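Local coordinates for protein cleavage stimulation factor 77 (Encephalitozoon cuniculi, PDB 2UY1) that probably binds mRNA in the nucleus, as a CstF-77 relative of the Suppressor of forked family involved in mRNA 3'-end processing, at residues Q228-I240 with F247-E259. Sequence-based numbering, arbitrary orientation.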
loop_
_atom_site.group_PDB
_atom_site.type_symbol
_atom_site.label_atom_id
_atom_site.label_comp_id
_atom_site.label_asym_id
_atom_site.label_seq_id
_atom_site.Cartn_x
_atom_site.Cartn_y
_atom_site.Cartn_z
ATOM N N GLN B 228 13.053 -11.578 39.847
ATOM C CA GLN B 228 12.032 -12.442 40.489
ATOM C C GLN B 228 11.204 -13.265 39.477
ATOM O O GLN B 228 9.970 -13.295 39.542
ATOM C CB GLN B 228 11.134 -11.654 41.488
ATOM C CG GLN B 228 11.797 -11.367 42.821
ATOM C CD GLN B 228 11.161 -10.213 43.614
ATOM O OE1 GLN B 228 9.916 -10.115 43.779
ATOM N NE2 GLN B 228 12.033 -9.329 44.138
ATOM N N LYS B 229 11.909 -13.941 38.568
ATOM C CA LYS B 229 11.299 -14.759 37.527
ATOM C C LYS B 229 10.441 -15.941 37.995
ATOM O O LYS B 229 9.460 -16.269 37.342
ATOM C CB LYS B 229 12.350 -15.242 36.526
ATOM C CG LYS B 229 11.759 -15.995 35.346
ATOM C CD LYS B 229 12.710 -15.966 34.147
ATOM C CE LYS B 229 12.201 -16.767 32.976
ATOM N NZ LYS B 229 13.126 -16.546 31.790
ATOM N N GLU B 230 10.815 -16.587 39.094
ATOM C CA GLU B 230 9.949 -17.588 39.710
ATOM C C GLU B 230 8.581 -16.987 40.102
ATOM O O GLU B 230 7.541 -17.591 39.832
ATOM C CB GLU B 230 10.650 -18.256 40.905
ATOM C CG GLU B 230 11.602 -19.368 40.497
ATOM C CD GLU B 230 12.697 -19.633 41.543
ATOM O OE1 GLU B 230 12.419 -20.319 42.569
ATOM O OE2 GLU B 230 13.840 -19.160 41.339
ATOM N N LYS B 231 8.583 -15.799 40.717
ATOM C CA LYS B 231 7.321 -15.089 41.008
ATOM C C LYS B 231 6.608 -14.716 39.706
ATOM O O LYS B 231 5.397 -14.832 39.617
ATOM C CB LYS B 231 7.542 -13.865 41.927
ATOM C CG LYS B 231 6.251 -13.230 42.496
ATOM C CD LYS B 231 6.511 -12.211 43.648
ATOM C CE LYS B 231 5.347 -11.203 43.821
ATOM N NZ LYS B 231 3.916 -11.721 43.487
ATOM N N ALA B 232 7.363 -14.323 38.678
ATOM C CA ALA B 232 6.757 -13.996 37.371
ATOM C C ALA B 232 5.974 -15.175 36.774
ATOM O O ALA B 232 4.880 -14.982 36.216
ATOM C CB ALA B 232 7.830 -13.520 36.381
ATOM N N LYS B 233 6.544 -16.389 36.881
ATOM C CA LYS B 233 5.954 -17.603 36.263
ATOM C C LYS B 233 4.629 -17.920 36.888
ATOM O O LYS B 233 3.706 -18.375 36.233
ATOM C CB LYS B 233 6.887 -18.818 36.434
ATOM C CG LYS B 233 6.399 -20.124 35.721
ATOM C CD LYS B 233 7.573 -21.092 35.505
ATOM C CE LYS B 233 7.204 -22.375 34.771
ATOM N NZ LYS B 233 8.417 -23.095 34.140
ATOM N N LYS B 234 4.540 -17.664 38.185
ATOM C CA LYS B 234 3.328 -17.892 38.921
ATOM C C LYS B 234 2.252 -16.895 38.516
ATOM O O LYS B 234 1.087 -17.282 38.371
ATOM C CB LYS B 234 3.601 -17.902 40.444
ATOM C CG LYS B 234 4.132 -19.269 40.940
ATOM C CD LYS B 234 5.598 -19.273 41.407
ATOM C CE LYS B 234 5.856 -20.372 42.483
ATOM N NZ LYS B 234 7.334 -20.740 42.648
ATOM N N VAL B 235 2.652 -15.628 38.311
ATOM C CA VAL B 235 1.725 -14.540 37.829
ATOM C C VAL B 235 1.130 -14.894 36.435
ATOM O O VAL B 235 -0.033 -14.613 36.170
ATOM C CB VAL B 235 2.432 -13.134 37.751
ATOM C CG1 VAL B 235 1.511 -12.065 37.138
ATOM C CG2 VAL B 235 2.899 -12.658 39.118
ATOM N N VAL B 236 1.944 -15.510 35.575
ATOM C CA VAL B 236 1.522 -15.899 34.220
ATOM C C VAL B 236 0.552 -17.063 34.250
ATOM O O VAL B 236 -0.478 -17.029 33.550
ATOM C CB VAL B 236 2.678 -16.256 33.278
ATOM C CG1 VAL B 236 2.124 -16.665 31.911
ATOM C CG2 VAL B 236 3.628 -15.078 33.114
ATOM N N GLU B 237 0.894 -18.091 35.042
ATOM C CA GLU B 237 -0.002 -19.248 35.288
ATOM C C GLU B 237 -1.340 -18.735 35.780
ATOM O O GLU B 237 -2.393 -19.135 35.318
ATOM C CB GLU B 237 0.625 -20.172 36.329
ATOM C CG GLU B 237 1.706 -21.033 35.735
ATOM C CD GLU B 237 2.694 -21.625 36.709
ATOM O OE1 GLU B 237 2.463 -21.572 37.940
ATOM O OE2 GLU B 237 3.718 -22.184 36.227
ATOM N N ARG B 238 -1.296 -17.777 36.692
ATOM C CA ARG B 238 -2.514 -17.209 37.189
ATOM C C ARG B 238 -3.228 -16.471 36.087
ATOM O O ARG B 238 -4.431 -16.626 35.941
ATOM C CB ARG B 238 -2.174 -16.278 38.336
ATOM C CG ARG B 238 -3.330 -15.552 38.888
ATOM C CD ARG B 238 -2.879 -14.984 40.195
ATOM N NE ARG B 238 -3.466 -13.666 40.361
ATOM C CZ ARG B 238 -2.882 -12.663 41.006
ATOM N NH1 ARG B 238 -1.676 -12.821 41.570
ATOM N NH2 ARG B 238 -3.515 -11.501 41.079
ATOM N N GLY B 239 -2.491 -15.666 35.287
ATOM C CA GLY B 239 -3.097 -14.960 34.203
ATOM C C GLY B 239 -3.749 -15.892 33.210
ATOM O O GLY B 239 -4.793 -15.589 32.663
ATOM N N ILE B 240 -3.128 -17.030 32.986
ATOM C CA ILE B 240 -3.666 -18.055 32.068
ATOM C C ILE B 240 -4.999 -18.682 32.573
ATOM O O ILE B 240 -5.880 -19.081 31.775
ATOM C CB ILE B 240 -2.619 -19.139 31.829
ATOM C CG1 ILE B 240 -1.580 -18.625 30.843
ATOM C CG2 ILE B 240 -3.240 -20.394 31.203
ATOM C CD1 ILE B 240 -0.361 -19.480 30.745
ATOM N N PHE B 247 -2.062 -15.373 23.608
ATOM C CA PHE B 247 -0.806 -14.627 23.949
ATOM C C PHE B 247 -0.043 -15.160 25.197
ATOM O O PHE B 247 1.166 -15.457 25.134
ATOM C CB PHE B 247 -1.062 -13.095 24.109
ATOM C CG PHE B 247 0.163 -12.320 24.502
ATOM C CD1 PHE B 247 0.981 -11.711 23.511
ATOM C CD2 PHE B 247 0.555 -12.217 25.839
ATOM C CE1 PHE B 247 2.117 -11.011 23.878
ATOM C CE2 PHE B 247 1.705 -11.537 26.209
ATOM C CZ PHE B 247 2.506 -10.931 25.224
ATOM N N LEU B 248 -0.740 -15.210 26.337
ATOM C CA LEU B 248 -0.086 -15.529 27.611
ATOM C C LEU B 248 0.430 -16.940 27.653
ATOM O O LEU B 248 1.395 -17.196 28.346
ATOM C CB LEU B 248 -1.017 -15.272 28.836
ATOM C CG LEU B 248 -1.061 -13.898 29.483
ATOM C CD1 LEU B 248 -1.904 -13.993 30.750
ATOM C CD2 LEU B 248 0.285 -13.348 29.863
ATOM N N SER B 249 -0.199 -17.861 26.908
ATOM C CA SER B 249 0.329 -19.235 26.794
ATOM C C SER B 249 1.583 -19.311 25.943
ATOM O O SER B 249 2.496 -20.096 26.254
ATOM C CB SER B 249 -0.744 -20.206 26.287
ATOM O OG SER B 249 -1.872 -20.216 27.194
ATOM N N LEU B 250 1.619 -18.526 24.858
ATOM C CA LEU B 250 2.801 -18.435 24.006
ATOM C C LEU B 250 4.008 -17.833 24.720
ATOM O O LEU B 250 5.152 -18.324 24.580
ATOM C CB LEU B 250 2.479 -17.662 22.694
ATOM C CG LEU B 250 1.429 -18.231 21.732
ATOM C CD1 LEU B 250 1.505 -17.536 20.374
ATOM C CD2 LEU B 250 1.597 -19.706 21.510
ATOM N N TYR B 251 3.751 -16.758 25.472
ATOM C CA TYR B 251 4.732 -16.158 26.341
ATOM C C TYR B 251 5.187 -17.109 27.491
ATOM O O TYR B 251 6.367 -17.271 27.780
ATOM C CB TYR B 251 4.103 -14.901 26.899
ATOM C CG TYR B 251 4.898 -14.137 27.944
ATOM C CD1 TYR B 251 5.858 -13.173 27.550
ATOM C CD2 TYR B 251 4.649 -14.301 29.309
ATOM C CE1 TYR B 251 6.573 -12.428 28.498
ATOM C CE2 TYR B 251 5.394 -13.529 30.275
ATOM C CZ TYR B 251 6.330 -12.605 29.851
ATOM O OH TYR B 251 7.040 -11.845 30.768
ATOM N N TYR B 252 4.234 -17.727 28.156
ATOM C CA TYR B 252 4.543 -18.847 29.085
ATOM C C TYR B 252 5.415 -19.943 28.433
ATOM O O TYR B 252 6.469 -20.248 28.920
ATOM C CB TYR B 252 3.203 -19.427 29.597
ATOM C CG TYR B 252 3.323 -20.416 30.784
ATOM C CD1 TYR B 252 3.794 -19.994 32.033
ATOM C CD2 TYR B 252 2.919 -21.753 30.644
ATOM C CE1 TYR B 252 3.907 -20.921 33.116
ATOM C CE2 TYR B 252 3.017 -22.677 31.703
ATOM C CZ TYR B 252 3.509 -22.261 32.937
ATOM O OH TYR B 252 3.581 -23.194 34.010
ATOM N N GLY B 253 5.040 -20.488 27.286
ATOM C CA GLY B 253 5.864 -21.553 26.712
ATOM C C GLY B 253 7.288 -21.071 26.475
ATOM O O GLY B 253 8.258 -21.697 26.899
ATOM N N LEU B 254 7.417 -19.923 25.805
ATOM C CA LEU B 254 8.732 -19.470 25.409
ATOM C C LEU B 254 9.572 -18.870 26.540
ATOM O O LEU B 254 10.761 -19.146 26.630
ATOM C CB LEU B 254 8.642 -18.482 24.230
ATOM C CG LEU B 254 9.976 -18.046 23.593
ATOM C CD1 LEU B 254 10.818 -19.189 23.008
ATOM C CD2 LEU B 254 9.658 -16.931 22.536
ATOM N N VAL B 255 8.996 -17.982 27.321
ATOM C CA VAL B 255 9.790 -17.169 28.265
ATOM C C VAL B 255 10.041 -17.975 29.561
ATOM O O VAL B 255 11.106 -17.869 30.194
ATOM C CB VAL B 255 9.047 -15.847 28.580
ATOM C CG1 VAL B 255 9.529 -15.168 29.881
ATOM C CG2 VAL B 255 9.133 -14.873 27.383
ATOM N N MET B 256 9.053 -18.788 29.912
ATOM C CA MET B 256 9.115 -19.605 31.144
ATOM C C MET B 256 9.477 -21.069 30.897
ATOM O O MET B 256 9.414 -21.864 31.847
ATOM C CB MET B 256 7.778 -19.541 31.857
ATOM C CG MET B 256 7.261 -18.159 31.989
ATOM S SD MET B 256 8.292 -17.272 33.111
ATOM C CE MET B 256 7.433 -15.696 33.231
ATOM N N ASP B 257 9.846 -21.415 29.659
ATOM C CA ASP B 257 10.429 -22.701 29.286
ATOM C C ASP B 257 9.493 -23.897 29.554
ATOM O O ASP B 257 9.879 -24.880 30.206
ATOM C CB ASP B 257 11.774 -22.888 29.999
ATOM C CG ASP B 257 12.621 -24.011 29.409
ATOM O OD1 ASP B 257 12.255 -24.527 28.339
ATOM O OD2 ASP B 257 13.651 -24.395 30.038
ATOM N N GLU B 258 8.294 -23.834 28.978
ATOM C CA GLU B 258 7.275 -24.891 29.172
ATOM C C GLU B 258 6.706 -25.438 27.842
ATOM O O GLU B 258 5.605 -25.005 27.418
ATOM C CB GLU B 258 6.153 -24.356 30.039
ATOM C CG GLU B 258 6.518 -24.104 31.479
ATOM C CD GLU B 258 6.753 -25.403 32.295
ATOM O OE1 GLU B 258 6.057 -26.438 32.026
ATOM O OE2 GLU B 258 7.632 -25.360 33.186
ATOM N N GLU B 259 7.416 -26.405 27.223
ATOM C CA GLU B 259 7.083 -26.951 25.877
ATOM C C GLU B 259 5.700 -27.579 25.824
ATOM O O GLU B 259 5.107 -27.729 24.743
ATOM C CB GLU B 259 8.143 -27.975 25.409
ATOM C CG GLU B 259 8.177 -28.178 23.902
ATOM C CD GLU B 259 9.265 -29.090 23.359
ATOM O OE1 GLU B 259 10.272 -29.392 24.045
ATOM O OE2 GLU B 259 9.131 -29.488 22.176
#
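The ring of Tyr252 is a knob in a hole made by Lys233, Val236, Glu237 and Ile240. Lys233 CG and Glu237 OE2 lie at its edge, while Val236 CG1 and Ile240 CD1 approach it obliquely. Tyr251 presents an edge, CE2, to Val236 CG2 at 3.7 Å, and its own neighbour Val255 covers one face; its hydroxyl is held by Glu221 and Ser220 of helix 213-225. The branches of Val236 thus serve two tyrosines. Beside it, Met256, bent at chi2, brings its terminal methyl CE to Ala232 CB (3.8 Å), whose small size admits it. Gly239, having no side chain, lets Leu248 CD1 lie 3.6 Å from its backbone C.

The polar contacts are made by long side chains. Lys233, CG anti to its N (chi1 -176°) and extended beyond, gives NZ to Met256 O in the carbonyl plane (2.8 Å) and forms a salt bridge to Glu258 OE2 on its anti side (2.6 Å). Lys229 NZ reaches Val255 O (2.9 Å). Tyr252 OH hydrogen-bonds to Glu237 OE2, although the refined 2.4 Å is doubtfully short.

In this antiparallel helical hairpin of a TPR-like repeat protein, two lysines therefore bind the carbonyls of Val255 and Met256 at the C-terminal end of helix 247-255, where the helix dipole probably favours positive charge, and Lys233 NZ joins carbonyl to carboxylate.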